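Long-range contact in pectate lyase II (Xanthomonas campestris pv. campestris, PDB 2QX3), which probably cleaves pectate, the polygalacturonate of plant cell walls, by beta-elimination, as a secreted parallel beta-helix enzyme of polysaccharide lyase family 1: residues A[210-215]-A[232-237]. Sequence-based numbering, arbitrary orientation.
Sequences LQRRGL and NVRMGG. With PO4 (phosphate ion), chain C.
Q211 pairs with V233, and R212 with R234, where strands 210-212 and 232-234 run parallel, their axes 4.7 Å apart and 12° from alignment, as expected of successive coils of a parallel beta-helix. Both backbone polar groups of Q211 face strand 232-234: its N donates to N232 O at 2.7 Å, and its O accepts from R234 N. Beyond the strands, R213 N reaches R234 O (3.1 Å) from one face of that carbonyl while G237 N, closing the type I' turn R234-G237, comes from the opposite face; the same oxygen thus fastens the turn to the neighbouring coil. Q211, extended into the helix interior beside V233, sends NE2 to R213 O at 3.0 Å; this oxygen lies in the Q211 amide plane, although NE2 sits above the carbonyl plane. S216 engages OE1. On the other face, R212 and R234 point outward together, their guanidinium planes 57° apart and their NH2 atoms 3.3 Å from each other. The bend of R234 at chi3 (72°) lays one guanidinium face over L210 CD2, 3.9 Å from R234 NE. Meanwhile R213 CG rests on M235 O (3.4 Å), and the folded M235 side chain brings CE obliquely against the R213 guanidinium, whose NH2 bonds D184 O. Phosphate, probably from the crystallisation liquor, meets the R234 edge through two nearly straight bonds, NH1 to O2 and NH2 to O1, both 2.7 Å. R212 is instead held by a D184 salt bridge and G181 O, while a water links the two NH2 groups, weakly on the R234 side. R234 thus supplies the phosphate grip and R212, probably offset by D184, adds less; a site for acidic sugar is possible but unproven.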
ATOM      1  N   LEU A 210      -8.729   0.660   0.911  1.00 20.27           N
ATOM      2  CA  LEU A 210      -9.993   0.541   0.206  1.00 20.65           C
ATOM      3  C   LEU A 210      -9.907  -0.779  -0.553  1.00 21.16           C
ATOM      4  O   LEU A 210      -9.122  -0.899  -1.499  1.00 21.09           O
ATOM      5  CB  LEU A 210     -10.192   1.714  -0.760  1.00 20.58           C
ATOM      6  CG  LEU A 210     -11.555   1.975  -1.424  1.00 21.26           C
ATOM      7  CD1 LEU A 210     -11.520   3.278  -2.230  1.00 20.02           C
ATOM      8  CD2 LEU A 210     -12.024   0.818  -2.312  1.00 21.64           C
ATOM      9  N   GLN A 211     -10.691  -1.767  -0.127  1.00 21.13           N
ATOM     10  CA  GLN A 211     -10.695  -3.075  -0.777  1.00 21.87           C
ATOM     11  C   GLN A 211     -11.966  -3.328  -1.590  1.00 22.00           C
ATOM     12  O   GLN A 211     -13.071  -3.306  -1.053  1.00 21.83           O
ATOM     13  CB  GLN A 211     -10.504  -4.196   0.251  1.00 21.52           C
ATOM     14  CG  GLN A 211     -10.476  -5.589  -0.379  1.00 22.32           C
ATOM     15  CD  GLN A 211     -10.471  -6.708   0.638  1.00 22.28           C
ATOM     16  OE1 GLN A 211     -10.196  -6.498   1.823  1.00 22.47           O
ATOM     17  NE2 GLN A 211     -10.778  -7.910   0.178  1.00 22.42           N
ATOM     18  N   ARG A 212     -11.799  -3.570  -2.886  1.00 22.49           N
ATOM     19  CA  ARG A 212     -12.904  -4.013  -3.731  1.00 23.03           C
ATOM     20  C   ARG A 212     -12.657  -5.443  -4.205  1.00 23.29           C
ATOM     21  O   ARG A 212     -11.698  -5.704  -4.941  1.00 23.20           O
ATOM     22  CB  ARG A 212     -13.084  -3.088  -4.936  1.00 22.92           C
ATOM     23  CG  ARG A 212     -13.668  -1.714  -4.644  1.00 23.91           C
ATOM     24  CD  ARG A 212     -13.825  -0.988  -5.970  1.00 24.51           C
ATOM     25  NE  ARG A 212     -14.453   0.332  -5.910  1.00 25.37           N
ATOM     26  CZ  ARG A 212     -13.775   1.478  -5.914  1.00 25.92           C
ATOM     27  NH1 ARG A 212     -12.446   1.473  -5.924  1.00 26.00           N
ATOM     28  NH2 ARG A 212     -14.424   2.631  -5.896  1.00 26.39           N
ATOM     29  N   ARG A 213     -13.528  -6.364  -3.779  1.00 23.60           N
ATOM     30  CA  ARG A 213     -13.458  -7.787  -4.158  1.00 23.70           C
ATOM     31  C   ARG A 213     -12.219  -8.456  -3.565  1.00 23.54           C
ATOM     32  O   ARG A 213     -11.495  -7.844  -2.765  1.00 23.27           O
ATOM     33  CB  ARG A 213     -13.495  -7.976  -5.683  1.00 23.52           C
ATOM     34  CG  ARG A 213     -14.675  -7.324  -6.369  1.00 24.40           C
ATOM     35  CD  ARG A 213     -14.655  -7.551  -7.876  1.00 24.64           C
ATOM     36  NE  ARG A 213     -15.607  -6.650  -8.533  1.00 28.51           N
ATOM     37  CZ  ARG A 213     -16.834  -6.994  -8.921  1.00 30.13           C
ATOM     38  NH1 ARG A 213     -17.268  -8.237  -8.747  1.00 31.45           N
ATOM     39  NH2 ARG A 213     -17.624  -6.098  -9.499  1.00 29.60           N
ATOM     40  N   GLY A 214     -11.993  -9.716  -3.948  1.00 23.25           N
ATOM     41  CA  GLY A 214     -10.845 -10.498  -3.476  1.00 23.01           C
ATOM     42  C   GLY A 214     -10.820 -10.784  -1.988  1.00 22.86           C
ATOM     43  O   GLY A 214     -11.785 -10.509  -1.263  1.00 23.50           O
ATOM     44  N   LEU A 215      -9.709 -11.348  -1.529  1.00 22.39           N
ATOM     45  CA  LEU A 215      -9.523 -11.650  -0.117  1.00 22.08           C
ATOM     46  C   LEU A 215      -8.294 -10.928   0.428  1.00 21.63           C
ATOM     47  O   LEU A 215      -7.274 -10.793  -0.267  1.00 21.40           O
ATOM     48  CB  LEU A 215      -9.405 -13.170   0.107  1.00 22.19           C
ATOM     49  CG  LEU A 215     -10.553 -14.085  -0.370  1.00 23.24           C
ATOM     50  CD1 LEU A 215     -10.178 -15.567  -0.279  1.00 22.70           C
ATOM     51  CD2 LEU A 215     -11.851 -13.806   0.399  1.00 22.79           C
ATOM     52  N   ASN A 232     -11.889  -0.214   4.405  1.00 23.51           N
ATOM     53  CA  ASN A 232     -13.151  -0.087   3.696  1.00 23.70           C
ATOM     54  C   ASN A 232     -13.318  -1.240   2.719  1.00 24.01           C
ATOM     55  O   ASN A 232     -12.733  -1.236   1.635  1.00 24.07           O
ATOM     56  CB  ASN A 232     -13.222   1.276   2.986  1.00 23.72           C
ATOM     57  CG  ASN A 232     -14.611   1.602   2.462  1.00 23.66           C
ATOM     58  OD1 ASN A 232     -15.566   0.839   2.650  1.00 23.85           O
ATOM     59  ND2 ASN A 232     -14.730   2.745   1.793  1.00 23.50           N
ATOM     60  N   VAL A 233     -14.109  -2.235   3.119  1.00 24.15           N
ATOM     61  CA  VAL A 233     -14.233  -3.483   2.372  1.00 24.22           C
ATOM     62  C   VAL A 233     -15.519  -3.463   1.563  1.00 24.71           C
ATOM     63  O   VAL A 233     -16.605  -3.326   2.122  1.00 24.91           O
ATOM     64  CB  VAL A 233     -14.214  -4.711   3.314  1.00 24.04           C
ATOM     65  CG1 VAL A 233     -14.006  -5.974   2.523  1.00 24.33           C
ATOM     66  CG2 VAL A 233     -13.120  -4.574   4.352  1.00 23.56           C
ATOM     67  N   ARG A 234     -15.389  -3.622   0.251  1.00 24.86           N
ATOM     68  CA  ARG A 234     -16.473  -3.325  -0.683  1.00 24.93           C
ATOM     69  C   ARG A 234     -16.623  -4.412  -1.745  1.00 25.29           C
ATOM     70  O   ARG A 234     -15.736  -5.254  -1.914  1.00 25.45           O
ATOM     71  CB  ARG A 234     -16.219  -1.960  -1.340  1.00 24.81           C
ATOM     72  CG  ARG A 234     -16.244  -0.781  -0.351  1.00 23.89           C
ATOM     73  CD  ARG A 234     -15.363   0.376  -0.775  1.00 22.42           C
ATOM     74  NE  ARG A 234     -15.940   1.094  -1.906  1.00 23.11           N
ATOM     75  CZ  ARG A 234     -15.757   2.385  -2.171  1.00 23.44           C
ATOM     76  NH1 ARG A 234     -15.004   3.151  -1.380  1.00 22.27           N
ATOM     77  NH2 ARG A 234     -16.344   2.913  -3.232  1.00 22.09           N
ATOM     78  N   MET A 235     -17.763  -4.403  -2.434  1.00 25.38           N
ATOM     79  CA  MET A 235     -18.015  -5.265  -3.599  1.00 25.43           C
ATOM     80  C   MET A 235     -17.809  -6.762  -3.349  1.00 25.50           C
ATOM     81  O   MET A 235     -17.240  -7.478  -4.182  1.00 25.79           O
ATOM     82  CB  MET A 235     -17.163  -4.806  -4.791  1.00 25.32           C
ATOM     83  CG  MET A 235     -17.534  -3.441  -5.351  1.00 26.03           C
ATOM     84  SD  MET A 235     -19.290  -3.260  -5.787  1.00 28.14           S
ATOM     85  CE  MET A 235     -19.565  -4.602  -6.933  1.00 26.44           C
ATOM     86  N   GLY A 236     -18.255  -7.235  -2.193  1.00 25.89           N
ATOM     87  CA  GLY A 236     -18.155  -8.658  -1.873  1.00 25.79           C
ATOM     88  C   GLY A 236     -16.791  -9.122  -1.391  1.00 25.97           C
ATOM     89  O   GLY A 236     -16.625 -10.292  -1.060  1.00 26.17           O
ATOM     90  N   GLY A 237     -15.809  -8.221  -1.348  1.00 25.63           N
ATOM     91  CA  GLY A 237     -14.507  -8.546  -0.768  1.00 25.07           C
ATOM     92  C   GLY A 237     -14.656  -8.974   0.681  1.00 24.98           C
ATOM     93  O   GLY A 237     -15.587  -8.547   1.364  1.00 24.86           O
TER
HETATM   94  P   PO4 C   2     -14.872   6.456  -2.864  1.00 35.22           P
HETATM   95  O1  PO4 C   2     -15.527   5.455  -3.780  1.00 34.39           O
HETATM   96  O2  PO4 C   2     -14.639   5.843  -1.505  1.00 35.05           O
HETATM   97  O3  PO4 C   2     -13.540   6.876  -3.428  1.00 37.11           O
HETATM   98  O4  PO4 C   2     -15.790   7.650  -2.744  1.00 36.28           O
HETATM   99  O   HOH W   1     -17.551   2.760  -5.941  1.00 32.27           O